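Local structure of vacuolar aminopeptidase 1 (Saccharomyces cerevisiae, 5JGF) at the interface of chains A and B and the interface of chains A and C. The protein removes N-terminal amino acids, preferably neutral or hydrophobic ones, from peptides in the yeast vacuole as a dodecameric zinc metallopeptidase, and is major cargo of the cytoplasm-to-vacuole targeting pathway. Sequence-based numbering; all coordinates share one arbitrary frame. Chains: chain A/B/C, Vacuolar aminopeptidase 1.

Contact 1: the interface of chains A and B. Residues chain A 126, 436, 439, 441-443; chain B 129, 162, 164-165.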
# COMPACT_ATOMS: atom_id res chain seq x y z
N LEU A 126 15.00 5.63 27.30
CA LEU A 126 15.19 6.32 28.56
C LEU A 126 16.39 5.73 29.32
O LEU A 126 16.96 6.37 30.20
CB LEU A 126 13.92 6.23 29.42
CG LEU A 126 12.70 6.91 28.81
CD1 LEU A 126 11.49 6.70 29.72
CD2 LEU A 126 12.97 8.39 28.63
N SER A 436 5.86 10.22 34.85
CA SER A 436 6.82 9.35 34.19
C SER A 436 7.00 7.96 34.80
O SER A 436 8.13 7.49 34.93
CB SER A 436 8.17 10.06 34.13
OG SER A 436 8.00 11.40 33.72
N SER A 439 9.85 5.18 33.95
CA SER A 439 11.01 5.81 33.34
C SER A 439 12.17 5.38 34.23
O SER A 439 11.96 4.78 35.29
CB SER A 439 10.90 7.33 33.39
OG SER A 439 12.17 7.91 33.12
N ARG A 441 14.05 7.54 35.55
CA ARG A 441 14.06 8.61 36.55
C ARG A 441 12.72 9.32 36.49
O ARG A 441 12.42 10.04 35.53
CB ARG A 441 15.20 9.60 36.28
CG ARG A 441 15.44 10.61 37.41
CD ARG A 441 16.68 11.46 37.13
NE ARG A 441 16.98 12.44 38.18
CZ ARG A 441 17.51 12.16 39.37
NH1 ARG A 441 17.74 13.13 40.24
NH2 ARG A 441 17.80 10.90 39.69
N ALA A 442 11.91 9.12 37.53
CA ALA A 442 10.58 9.70 37.59
C ALA A 442 10.48 10.93 38.50
O ALA A 442 11.49 11.46 38.96
CB ALA A 442 9.57 8.64 38.04
N ALA A 443 9.25 11.37 38.74
CA ALA A 443 9.02 12.54 39.58
C ALA A 443 7.68 12.52 40.28
O ALA A 443 6.71 11.92 39.79
CB ALA A 443 9.14 13.81 38.73
N ASP B 129 13.03 13.34 31.06
CA ASP B 129 13.35 12.87 32.40
C ASP B 129 14.79 13.12 32.83
O ASP B 129 15.43 12.25 33.43
CB ASP B 129 13.00 11.39 32.50
CG ASP B 129 11.54 11.12 32.13
OD1 ASP B 129 10.75 12.09 32.15
OD2 ASP B 129 11.19 9.96 31.84
N ARG B 162 12.04 20.02 34.19
CA ARG B 162 12.21 18.66 33.70
C ARG B 162 11.11 18.41 32.67
O ARG B 162 9.97 18.84 32.85
CB ARG B 162 12.10 17.70 34.90
CG ARG B 162 11.96 16.22 34.58
CD ARG B 162 11.83 15.44 35.89
NE ARG B 162 11.69 14.00 35.69
CZ ARG B 162 10.61 13.42 35.18
NH1 ARG B 162 9.56 14.16 34.83
NH2 ARG B 162 10.58 12.11 35.01
N PRO B 164 8.82 15.86 31.30
CA PRO B 164 8.25 14.57 31.66
C PRO B 164 7.78 13.63 30.57
O PRO B 164 6.92 13.98 29.76
CB PRO B 164 7.12 14.96 32.60
CG PRO B 164 6.58 16.18 31.92
CD PRO B 164 7.84 16.95 31.52
N SER B 165 8.33 12.42 30.56
CA SER B 165 7.92 11.42 29.59
C SER B 165 6.54 10.95 30.05
O SER B 165 6.22 11.03 31.24
CB SER B 165 8.87 10.22 29.61
OG SER B 165 8.83 9.56 30.87
O HOH W 1 4.02 11.43 32.94
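B:Asp129 and B:Arg162 of one M18-family subunit meet a loop of the next, A:Ser436 to A:Arg441, across a two-fold interface of the homododecamer. Charge pairing lies within chain B: the guanidinium NH2 of B:Arg162 forms a salt bridge with B:Asp129 OD1. The hydrogen bonds across divide between these two groups. From the carboxylate, OD2 takes the hydroxyl of A:Ser439 at 2.6 Å (OG to OD2) on its anti side, 33° out of plane, while its syn lone pair receives the hydroxyl of B:Ser165. OD1 is reached from opposite faces by A:Ser436 OG and the backbone N of B:Ser165; donors from both chains, with the salt bridge, would hold the carboxylate's rotation. A:Ser439 OG stands anti to its backbone N (chi1 165°), where it also accepts from the backbone N of A:Arg441. The extended B:Arg162 chain brings NH2 2.8 Å from A:Arg441 O, in the guanidinium plane and on a carbonyl lone pair, with 159° at the hydrogen. The same NH2 donates in plane to A:Ser436 OG at 3.0 Å. That hydroxyl can donate to one acceptor at a time, B:Asp129 OD1 from above the carboxylate plane or B:Ser165 O on a lone pair. Water 1 joins A:Ser436 N to B:Ser165 O. In apolar packing, A:Ala443 CB sits over the centre of the B:Arg162 guanidinium, with B:Asp129 CA toward the opposite face's rim. Separately, the A:Leu126 methyl CD1 lies against B:Asp129 OD2.

Contact 2: the interface of chains A and B. Residues chain A 113, 164, 183, 185, 187; chain B 350-353.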
# COMPACT_ATOMS: atom_id res chain seq x y z
N ARG A 113 31.89 -5.65 27.53
CA ARG A 113 30.44 -5.52 27.63
C ARG A 113 29.91 -6.70 28.44
O ARG A 113 30.58 -7.73 28.55
CB ARG A 113 29.79 -5.55 26.24
CG ARG A 113 30.11 -4.34 25.37
CD ARG A 113 29.39 -4.45 24.02
NE ARG A 113 29.82 -5.62 23.26
CZ ARG A 113 29.26 -6.02 22.12
NH1 ARG A 113 28.25 -5.33 21.60
NH2 ARG A 113 29.70 -7.11 21.51
N PRO A 164 25.50 3.12 25.51
CA PRO A 164 25.73 4.24 24.60
C PRO A 164 24.82 4.41 23.39
O PRO A 164 24.72 3.52 22.54
CB PRO A 164 27.18 4.03 24.18
CG PRO A 164 27.23 2.55 24.03
CD PRO A 164 26.47 2.04 25.26
N GLN A 183 21.37 -4.18 20.43
CA GLN A 183 21.77 -2.78 20.45
C GLN A 183 21.88 -2.11 21.81
O GLN A 183 22.72 -1.23 22.00
CB GLN A 183 20.83 -1.99 19.55
CG GLN A 183 20.81 -2.51 18.11
CD GLN A 183 19.93 -1.68 17.19
OE1 GLN A 183 18.75 -1.46 17.47
NE2 GLN A 183 20.49 -1.22 16.08
N ILE A 185 23.21 -2.85 24.77
CA ILE A 185 24.13 -3.64 25.59
C ILE A 185 25.04 -2.72 26.41
O ILE A 185 25.67 -1.81 25.87
CB ILE A 185 24.99 -4.56 24.69
CG1 ILE A 185 24.09 -5.40 23.78
CG2 ILE A 185 25.86 -5.47 25.56
CD1 ILE A 185 24.85 -6.21 22.73
N VAL A 187 28.14 -1.17 28.19
CA VAL A 187 29.58 -1.17 27.97
C VAL A 187 30.16 -0.98 29.36
O VAL A 187 29.82 -0.03 30.06
CB VAL A 187 30.00 -0.00 27.05
CG1 VAL A 187 31.52 0.11 27.01
CG2 VAL A 187 29.46 -0.24 25.65
N ASN B 350 31.47 2.48 18.55
CA ASN B 350 30.41 2.06 19.47
C ASN B 350 30.21 0.58 19.12
O ASN B 350 29.66 0.25 18.07
CB ASN B 350 29.11 2.84 19.21
CG ASN B 350 28.02 2.50 20.21
OD1 ASN B 350 27.87 1.34 20.60
ND2 ASN B 350 27.24 3.50 20.60
N PRO B 351 30.66 -0.32 20.01
CA PRO B 351 30.55 -1.77 19.79
C PRO B 351 29.16 -2.33 19.51
O PRO B 351 29.04 -3.43 18.98
CB PRO B 351 31.17 -2.36 21.06
CG PRO B 351 30.81 -1.35 22.10
CD PRO B 351 31.09 -0.04 21.39
N ASN B 352 28.12 -1.58 19.86
CA ASN B 352 26.76 -2.04 19.65
C ASN B 352 26.22 -1.71 18.26
O ASN B 352 25.13 -2.16 17.89
CB ASN B 352 25.84 -1.48 20.73
CG ASN B 352 26.25 -1.93 22.12
OD1 ASN B 352 26.91 -2.95 22.27
ND2 ASN B 352 25.86 -1.17 23.14
N PHE B 353 26.97 -0.92 17.50
CA PHE B 353 26.58 -0.55 16.14
C PHE B 353 27.78 -0.72 15.21
O PHE B 353 28.18 0.22 14.53
CB PHE B 353 26.09 0.90 16.10
CG PHE B 353 24.91 1.18 16.99
CD1 PHE B 353 25.10 1.50 18.33
CD2 PHE B 353 23.61 1.11 16.49
CE1 PHE B 353 24.01 1.74 19.17
CE2 PHE B 353 22.52 1.35 17.32
CZ PHE B 353 22.72 1.66 18.66
O HOH W 2 23.37 -2.22 15.78
O HOH W 3 24.02 0.98 22.89
O HOH W 4 27.60 -5.83 18.68
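ND2 of B:Asn352 is held by A:Ile185 O and water 3, in the two-fold A-B interface of the M18 homododecamer. It donates to A:Ile185 O at 2.8 Å, on a carbonyl lone pair, and hydrogen-bonds to water 3, which bridges to the backbone oxygens of A:Pro164 and A:Gln183. At the amide's other end, OD1 of B:Asn352 accepts from A:Arg113 NH1 at 2.8 Å, in both the carbonyl and the guanidinium planes; the two flat groups lie 28° apart, nearly coplanar. A bend at chi3 (-61°) turns the A:Arg113 guanidinium tip toward this oxygen. A second asparagine, B:Asn350, donates from ND2 to A:Pro164 O at 3.2 Å, but from above the carbonyl plane, while its OD1 receives the backbone N of B:Asn352 and braces the turn. In the packing, B:Pro351 CG rests 3.9 Å from A:Arg113 CD and also meets A:Val187 CG2. The A:Gln183 side chain crosses that of B:Phe353 at about a right angle, amide and ring planes 45° apart, A:Gln183 NE2 3.5 Å from B:Phe353 CE2. In the fold, the B:Asn350 to B:Phe353 loop, between strand 346-347, whose B:His347 probably binds substrate, and 3-10 helix 354-356, meets strand 112-113, the start of strand 187-189 and loop residues A:Pro164, A:Gln183 and A:Ile185.

Contact 3: the interface of chains A and C. Residues chain A 382-384, 426, 470; chain C 26, 66, 137, 139, 305.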
# COMPACT_ATOMS: atom_id res chain seq x y z
N ASP A 382 -14.09 -0.39 45.18
CA ASP A 382 -15.54 -0.44 45.00
C ASP A 382 -16.21 0.76 45.68
O ASP A 382 -15.53 1.60 46.27
CB ASP A 382 -16.13 -1.75 45.54
CG ASP A 382 -15.87 -1.95 47.03
OD1 ASP A 382 -15.37 -1.02 47.69
OD2 ASP A 382 -16.17 -3.06 47.53
N VAL A 383 -17.53 0.84 45.59
CA VAL A 383 -18.26 1.98 46.17
C VAL A 383 -18.11 2.11 47.68
O VAL A 383 -17.99 3.22 48.20
CB VAL A 383 -19.77 1.93 45.78
CG1 VAL A 383 -20.45 0.74 46.42
CG2 VAL A 383 -20.44 3.24 46.19
N VAL A 384 -18.11 0.99 48.40
CA VAL A 384 -17.96 1.05 49.85
C VAL A 384 -16.53 1.45 50.22
O VAL A 384 -16.32 2.28 51.11
CB VAL A 384 -18.28 -0.31 50.50
CG1 VAL A 384 -17.89 -0.29 51.97
CG2 VAL A 384 -19.77 -0.61 50.36
N ARG A 426 -12.52 -6.82 51.31
CA ARG A 426 -12.70 -5.61 50.53
C ARG A 426 -11.33 -4.95 50.38
O ARG A 426 -10.63 -4.69 51.37
CB ARG A 426 -13.69 -4.66 51.22
CG ARG A 426 -13.80 -3.30 50.56
CD ARG A 426 -15.05 -2.55 51.00
NE ARG A 426 -16.25 -3.01 50.30
CZ ARG A 426 -17.29 -3.59 50.89
NH1 ARG A 426 -18.34 -3.96 50.17
NH2 ARG A 426 -17.29 -3.82 52.20
N PHE A 470 -20.15 1.00 58.58
CA PHE A 470 -20.79 0.34 57.45
C PHE A 470 -21.36 -1.00 57.90
O PHE A 470 -21.36 -1.95 57.10
CB PHE A 470 -19.77 0.11 56.32
CG PHE A 470 -19.20 1.37 55.74
CD1 PHE A 470 -18.28 2.13 56.46
CD2 PHE A 470 -19.60 1.82 54.49
CE1 PHE A 470 -17.76 3.31 55.93
CE2 PHE A 470 -19.09 3.00 53.95
CZ PHE A 470 -18.17 3.75 54.68
N TYR C 26 -27.33 -5.25 41.92
CA TYR C 26 -27.82 -5.03 43.28
C TYR C 26 -29.29 -5.44 43.40
O TYR C 26 -29.67 -6.14 44.34
CB TYR C 26 -27.68 -3.56 43.68
CG TYR C 26 -26.25 -3.10 43.82
CD1 TYR C 26 -25.44 -3.57 44.86
CD2 TYR C 26 -25.70 -2.16 42.94
CE1 TYR C 26 -24.13 -3.13 45.01
CE2 TYR C 26 -24.39 -1.72 43.08
CZ TYR C 26 -23.61 -2.20 44.12
OH TYR C 26 -22.32 -1.76 44.26
N ASN C 66 -20.65 -8.17 49.33
CA ASN C 66 -20.62 -6.95 48.52
C ASN C 66 -21.98 -6.54 47.96
O ASN C 66 -22.08 -5.59 47.19
CB ASN C 66 -19.63 -7.14 47.36
CG ASN C 66 -19.16 -5.82 46.76
OD1 ASN C 66 -18.50 -5.04 47.44
ND2 ASN C 66 -19.50 -5.58 45.50
N ARG C 137 -27.02 1.35 43.51
CA ARG C 137 -26.82 1.52 44.94
C ARG C 137 -26.37 2.91 45.38
O ARG C 137 -25.43 3.49 44.82
CB ARG C 137 -25.81 0.50 45.45
CG ARG C 137 -25.66 0.45 46.96
CD ARG C 137 -24.58 -0.54 47.35
NE ARG C 137 -24.63 -0.87 48.77
CZ ARG C 137 -23.79 -1.71 49.37
NH1 ARG C 137 -22.83 -2.31 48.68
NH2 ARG C 137 -23.92 -1.97 50.67
N LEU C 139 -25.24 5.16 48.84
CA LEU C 139 -24.76 5.05 50.21
C LEU C 139 -25.07 6.40 50.85
O LEU C 139 -24.73 7.44 50.29
CB LEU C 139 -23.25 4.79 50.26
CG LEU C 139 -22.73 3.42 49.81
CD1 LEU C 139 -21.23 3.35 50.05
CD2 LEU C 139 -23.44 2.32 50.59
N ARG C 305 -13.16 -10.00 44.68
CA ARG C 305 -13.64 -10.77 45.82
C ARG C 305 -15.08 -11.23 45.64
O ARG C 305 -15.49 -12.21 46.25
CB ARG C 305 -13.50 -9.96 47.11
CG ARG C 305 -14.50 -8.85 47.26
CD ARG C 305 -14.31 -8.15 48.59
NE ARG C 305 -15.46 -7.31 48.91
CZ ARG C 305 -16.21 -7.46 49.99
NH1 ARG C 305 -15.94 -8.43 50.86
NH2 ARG C 305 -17.25 -6.66 50.19
O HOH W 5 -15.26 -5.54 46.76
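C:Arg305 CZ lies over the centre of one face of the A:Arg426 guanidinium, 4.1 Å above the plane, at the homododecamer's A-C subunit interface. A:Val384 CB is on the opposite face, offset toward the rim, and A:Asp382 CG occupies the edge. The two guanidinium planes stand 67° apart, and A:Arg426 CB in turn sits over the centre of the C:Arg305 group, which has water 5 at its edge. A:Arg426 NH1 and C:Arg305 NH2, 2.9 Å apart, are both donors and cannot bond; this close approach is doubtful, though A:Asp382 OD2 and C:Asn66 OD1 probably ease the repulsion. The A:Asp382 carboxylate forms a salt bridge with A:Arg426, NE to OD2 2.8 Å on the syn lone pair, and water 5 links OD2 to C:Arg305 NE. Across the interface, A:Arg426 NH1 donates to C:Asn66 OD1 at 2.9 Å, bent (135° at the hydrogen) and tilted from both planes. A:Asp382 OD2 lies 3.1 Å from C:Asn66 OD1, unfavourable as modelled, which leaves the amide's assignment doubtful. C:Leu139 CD1 packs 3.9 Å from A:Val383 CG2, and C:Tyr26 OH touches A:Val383 CG1. Chain A combines the start of helix 383-396 with the first residue of strand 426-431; chain C offers strand 132-141, helix 25-38 and loop residues C:Asn66 and C:Arg305.

Contacts 1 and 2 belong to the same two-fold A-B interface, their C-alpha centres about 23 Å apart, so each recurs with the chains exchanged. Residue 164 lies in both patches, as B:Pro164 in contact 1 and A:Pro164 in contact 2, though it contributes little to contact 1. Contact 3 joins A to C, with its centre about 36 Å from contact 1 and 54 Å from contact 2; the A-C interface it belongs to is not an exact two-fold. Strand 426-431 in contact 3 and the loop starting at A:Ser436 in contact 1 lie close in sequence. Consistent with the tetrahedral dodecamer, each subunit uses separate surfaces for different neighbours.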